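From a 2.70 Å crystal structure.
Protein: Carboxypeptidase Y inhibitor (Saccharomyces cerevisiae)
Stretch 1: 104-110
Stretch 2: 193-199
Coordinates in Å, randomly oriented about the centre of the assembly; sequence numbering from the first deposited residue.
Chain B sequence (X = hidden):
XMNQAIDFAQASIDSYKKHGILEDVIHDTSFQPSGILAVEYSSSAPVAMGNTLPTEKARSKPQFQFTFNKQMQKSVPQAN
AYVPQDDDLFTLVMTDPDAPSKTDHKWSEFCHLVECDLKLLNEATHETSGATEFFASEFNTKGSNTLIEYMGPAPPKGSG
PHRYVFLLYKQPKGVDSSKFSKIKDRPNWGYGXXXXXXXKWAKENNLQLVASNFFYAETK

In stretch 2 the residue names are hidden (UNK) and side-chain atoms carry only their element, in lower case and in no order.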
ATOM      1  N   ASP B 104      23.287   4.181 -22.466  1.00 66.11           N
ATOM      2  CA  ASP B 104      23.799   3.767 -23.769  1.00 67.78           C
ATOM      3  C   ASP B 104      22.635   3.132 -24.534  1.00 68.92           C
ATOM      4  O   ASP B 104      22.149   2.059 -24.161  1.00 68.76           O
ATOM      5  CB  ASP B 104      24.927   2.745 -23.598  1.00 68.57           C
ATOM      6  CG  ASP B 104      25.781   2.596 -24.851  1.00 69.60           C
ATOM      7  OD1 ASP B 104      25.225   2.399 -25.952  1.00 70.58           O
ATOM      8  OD2 ASP B 104      27.021   2.671 -24.733  1.00 71.40           O
ATOM      9  N   HIS B 105      22.189   3.795 -25.598  1.00 69.71           N
ATOM     10  CA  HIS B 105      21.070   3.293 -26.389  1.00 70.70           C
ATOM     11  C   HIS B 105      21.461   2.687 -27.735  1.00 71.46           C
ATOM     12  O   HIS B 105      20.666   2.689 -28.675  1.00 72.08           O
ATOM     13  CB  HIS B 105      20.053   4.415 -26.603  1.00 70.15           C
ATOM     14  CG  HIS B 105      19.475   4.948 -25.330  1.00 70.53           C
ATOM     15  ND1 HIS B 105      18.855   4.139 -24.399  1.00 70.62           N
ATOM     16  CD2 HIS B 105      19.425   6.204 -24.829  1.00 70.61           C
ATOM     17  CE1 HIS B 105      18.449   4.876 -23.381  1.00 70.50           C
ATOM     18  NE2 HIS B 105      18.782   6.131 -23.617  1.00 71.01           N
ATOM     19  N   LYS B 106      22.681   2.165 -27.825  1.00 72.19           N
ATOM     20  CA  LYS B 106      23.154   1.547 -29.057  1.00 72.85           C
ATOM     21  C   LYS B 106      22.161   0.490 -29.539  1.00 72.24           C
ATOM     22  O   LYS B 106      22.056   0.224 -30.736  1.00 71.68           O
ATOM     23  CB  LYS B 106      24.537   0.915 -28.834  1.00 74.39           C
ATOM     24  CG  LYS B 106      24.973  -0.090 -29.906  1.00 76.79           C
ATOM     25  CD  LYS B 106      25.054   0.521 -31.306  1.00 78.49           C
ATOM     26  CE  LYS B 106      26.252   1.452 -31.453  1.00 79.95           C
ATOM     27  NZ  LYS B 106      27.550   0.729 -31.298  1.00 80.35           N
ATOM     28  N   TRP B 107      21.427  -0.106 -28.603  1.00 71.82           N
ATOM     29  CA  TRP B 107      20.446  -1.131 -28.944  1.00 72.41           C
ATOM     30  C   TRP B 107      19.066  -0.798 -28.389  1.00 71.11           C
ATOM     31  O   TRP B 107      18.188  -1.657 -28.349  1.00 69.81           O
ATOM     32  CB  TRP B 107      20.886  -2.489 -28.393  1.00 74.47           C
ATOM     33  CG  TRP B 107      22.310  -2.822 -28.684  1.00 77.48           C
ATOM     34  CD1 TRP B 107      22.972  -2.628 -29.862  1.00 78.40           C
ATOM     35  CD2 TRP B 107      23.249  -3.436 -27.792  1.00 78.82           C
ATOM     36  NE1 TRP B 107      24.265  -3.083 -29.760  1.00 79.82           N
ATOM     37  CE2 TRP B 107      24.463  -3.585 -28.500  1.00 79.31           C
ATOM     38  CE3 TRP B 107      23.184  -3.877 -26.463  1.00 79.13           C
ATOM     39  CZ2 TRP B 107      25.602  -4.156 -27.924  1.00 79.02           C
ATOM     40  CZ3 TRP B 107      24.320  -4.446 -25.890  1.00 78.89           C
ATOM     41  CH2 TRP B 107      25.511  -4.580 -26.624  1.00 78.73           C
ATOM     42  N   SER B 108      18.885   0.451 -27.968  1.00 70.66           N
ATOM     43  CA  SER B 108      17.625   0.896 -27.383  1.00 69.16           C
ATOM     44  C   SER B 108      16.410   0.286 -28.064  1.00 67.11           C
ATOM     45  O   SER B 108      16.271   0.325 -29.293  1.00 65.31           O
ATOM     46  CB  SER B 108      17.518   2.422 -27.411  1.00 72.41           C
ATOM     47  OG  SER B 108      16.409   2.867 -26.634  1.00 73.84           O
ATOM     48  N   GLU B 109      15.531  -0.256 -27.226  1.00 63.51           N
ATOM     49  CA  GLU B 109      14.318  -0.927 -27.651  1.00 57.52           C
ATOM     50  C   GLU B 109      14.732  -2.269 -28.214  1.00 54.83           C
ATOM     51  O   GLU B 109      14.904  -2.438 -29.415  1.00 54.90           O
ATOM     52  CB  GLU B 109      13.562  -0.090 -28.682  1.00 56.75           C
ATOM     53  CG  GLU B 109      12.800   1.076 -28.055  1.00 55.26           C
ATOM     54  CD  GLU B 109      11.328   0.775 -27.805  1.00 53.18           C
ATOM     55  OE1 GLU B 109      10.970  -0.412 -27.657  1.00 52.10           O
ATOM     56  OE2 GLU B 109      10.529   1.737 -27.749  1.00 51.43           O
ATOM     57  N   PHE B 110      14.935  -3.209 -27.300  1.00 52.01           N
ATOM     58  CA  PHE B 110      15.310  -4.572 -27.628  1.00 49.31           C
ATOM     59  C   PHE B 110      13.991  -5.350 -27.589  1.00 48.45           C
ATOM     60  O   PHE B 110      13.283  -5.353 -26.576  1.00 47.44           O
ATOM     61  CB  PHE B 110      16.298  -5.088 -26.581  1.00 48.73           C
ATOM     62  CG  PHE B 110      16.898  -6.421 -26.909  1.00 49.14           C
ATOM     63  CD1 PHE B 110      16.221  -7.598 -26.613  1.00 49.47           C
ATOM     64  CD2 PHE B 110      18.157  -6.502 -27.493  1.00 48.79           C
ATOM     65  CE1 PHE B 110      16.793  -8.839 -26.887  1.00 49.49           C
ATOM     66  CE2 PHE B 110      18.736  -7.737 -27.771  1.00 48.99           C
ATOM     67  CZ  PHE B 110      18.052  -8.907 -27.466  1.00 49.43           C
ATOM     68  N   UNK B 193      18.561   2.494 -36.420  1.00 62.64           N
ATOM     69  CA  UNK B 193      18.718   3.700 -35.607  1.00 63.26           C
ATOM     70  C   UNK B 193      18.491   3.427 -34.117  1.00 63.34           C
ATOM     71  O   UNK B 193      17.750   2.518 -33.749  1.00 63.68           O
ATOM     72  c   UNK B 193      17.749   4.807 -36.065  1.00 62.94           C
ATOM     73  c   UNK B 193      18.049   5.209 -37.493  1.00 63.97           C
ATOM     74  o   UNK B 193      16.402   4.329 -35.989  1.00 63.75           O
ATOM     75  N   UNK B 194      19.142   4.211 -33.240  1.00 63.52           N
ATOM     76  CA  UNK B 194      19.006   4.047 -31.786  1.00 62.92           C
ATOM     77  C   UNK B 194      17.713   4.645 -31.230  1.00 61.62           C
ATOM     78  O   UNK B 194      17.161   5.598 -31.795  1.00 61.53           O
ATOM     79  c   UNK B 194      20.241   4.771 -31.233  1.00 63.13           C
ATOM     80  c   UNK B 194      20.285   5.083 -33.544  1.00 63.76           C
ATOM     81  c   UNK B 194      21.197   4.789 -32.390  1.00 63.37           C
ATOM     82  N   UNK B 195      17.249   4.080 -30.116  1.00 58.99           N
ATOM     83  CA  UNK B 195      16.035   4.538 -29.443  1.00 56.46           C
ATOM     84  C   UNK B 195      14.778   4.439 -30.302  1.00 54.91           C
ATOM     85  O   UNK B 195      13.963   5.365 -30.334  1.00 54.01           O
ATOM     86  c   UNK B 195      16.220   5.972 -28.951  1.00 54.58           C
ATOM     87  N   UNK B 196      14.615   3.316 -30.990  1.00 52.99           N
ATOM     88  CA  UNK B 196      13.441   3.127 -31.832  1.00 52.46           C
ATOM     89  C   UNK B 196      12.863   1.727 -31.624  1.00 50.81           C
ATOM     90  O   UNK B 196      13.607   0.753 -31.504  1.00 49.77           O
ATOM     91  c   UNK B 196      13.791   3.329 -33.327  1.00 52.74           C
ATOM     92  c   UNK B 196      14.419   4.702 -33.552  1.00 51.42           C
ATOM     93  o   UNK B 196      14.722   2.324 -33.737  1.00 55.86           O
ATOM     94  N   UNK B 197      11.538   1.630 -31.575  1.00 49.29           N
ATOM     95  CA  UNK B 197      10.914   0.333 -31.373  1.00 47.84           C
ATOM     96  C   UNK B 197       9.399   0.311 -31.495  1.00 47.12           C
ATOM     97  O   UNK B 197       8.847   0.684 -32.531  1.00 47.70           O
ATOM     98  N   UNK B 198       8.727  -0.125 -30.431  1.00 45.49           N
ATOM     99  CA  UNK B 198       7.271  -0.225 -30.426  1.00 44.98           C
ATOM    100  C   UNK B 198       6.571   1.011 -30.966  1.00 44.19           C
ATOM    101  O   UNK B 198       5.562   0.901 -31.655  1.00 44.32           O
ATOM    102  c   UNK B 198       7.420  -1.734 -28.435  1.00 45.24           C
ATOM    103  c   UNK B 198       6.901   0.665 -28.091  1.00 42.31           C
ATOM    104  c   UNK B 198       6.720  -0.528 -29.004  1.00 43.90           C
ATOM    105  N   UNK B 199       7.106   2.186 -30.652  1.00 44.37           N
ATOM    106  CA  UNK B 199       6.496   3.415 -31.121  1.00 45.03           C
ATOM    107  C   UNK B 199       6.459   3.474 -32.633  1.00 46.38           C
ATOM    108  O   UNK B 199       5.404   3.687 -33.221  1.00 48.06           O
TER

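Position 193 carries three side-chain atoms: one carbon bonded to one oxygen and one further carbon. A branched CB bearing a hydroxyl and a methyl group identifies Thr-193. Its chi1 is 58° (p), its CA-to-CB bond points away from stretch 1, and no side-chain atom comes into contact with stretch 1.

At position 194 three carbons close a ring onto the backbone nitrogen, and the CB lies 3.3 Å from His-105 O; this is Pro-194, with phi -78°, as its ring requires, and a C-gamma exo pucker. His-105 O also accepts a hydrogen bond from Ser-108 N at 2.9 Å, within the type I turn from His-105 to Ser-108, so the ring packs against a closed turn.

Position 195 has a single side-chain carbon. This CB points away overall, yet sits 3.9 Å from Ser-108 OG; the closer approach is by the backbone, with N of position 195 3.2 Å from Ser-108 CB. One carbon makes it Ala-195. Its phi/psi of 61/44 is left-handed.

Position 196 again shows one carbon carrying an oxygen and a carbon, three atoms in all. What meets stretch 1 is the carbonyl: O of position 196 lies 2.9 Å from Glu-109 CB and 3.5 Å from Ser-108 O, the latter pair being two acceptors and therefore no hydrogen bond. The residue is Thr-196. The side chain, chi1 64° (p), points away; its nearest approach is Thr-196 OG1 to Ser-108 O, 5.1 Å. Thr-196 OG1 instead donates to Thr-193 O at 3.0 Å, a bond that ties the loop to itself.

Position 197 has no side-chain atoms, and its CA is 3.6 Å from Glu-109 CD. It is Gly-197, at the N-cap of a helix. An ideal CB here would fall 2.4 Å from Glu-109 OE1, a clash, and phi/psi of -173/-122 is readily accommodated by glycine.

Position 198 has three carbons, one carrying the other two. One of the two terminal carbons is 3.8 Å from Glu-109 OE2, while N of position 198 is 3.6 Å from Glu-109 OE1. The branching fits Val-198, chi1 -53° (m).

Position 199 also lacks side-chain atoms: Gly-199, in the helix and out of contact.

The contact buries 312 Å² without a hydrogen bond across it, so it rests on packing. Ser-108 and Glu-109 point toward stretch 2, and Glu-109 loses the most area, 78 Å². Its carboxylate reaches the helix start beside the bare CA of Gly-197, with OE1 hydrogen-bonded elsewhere in the structure.

Stretch 2 193-199: TPATGVG
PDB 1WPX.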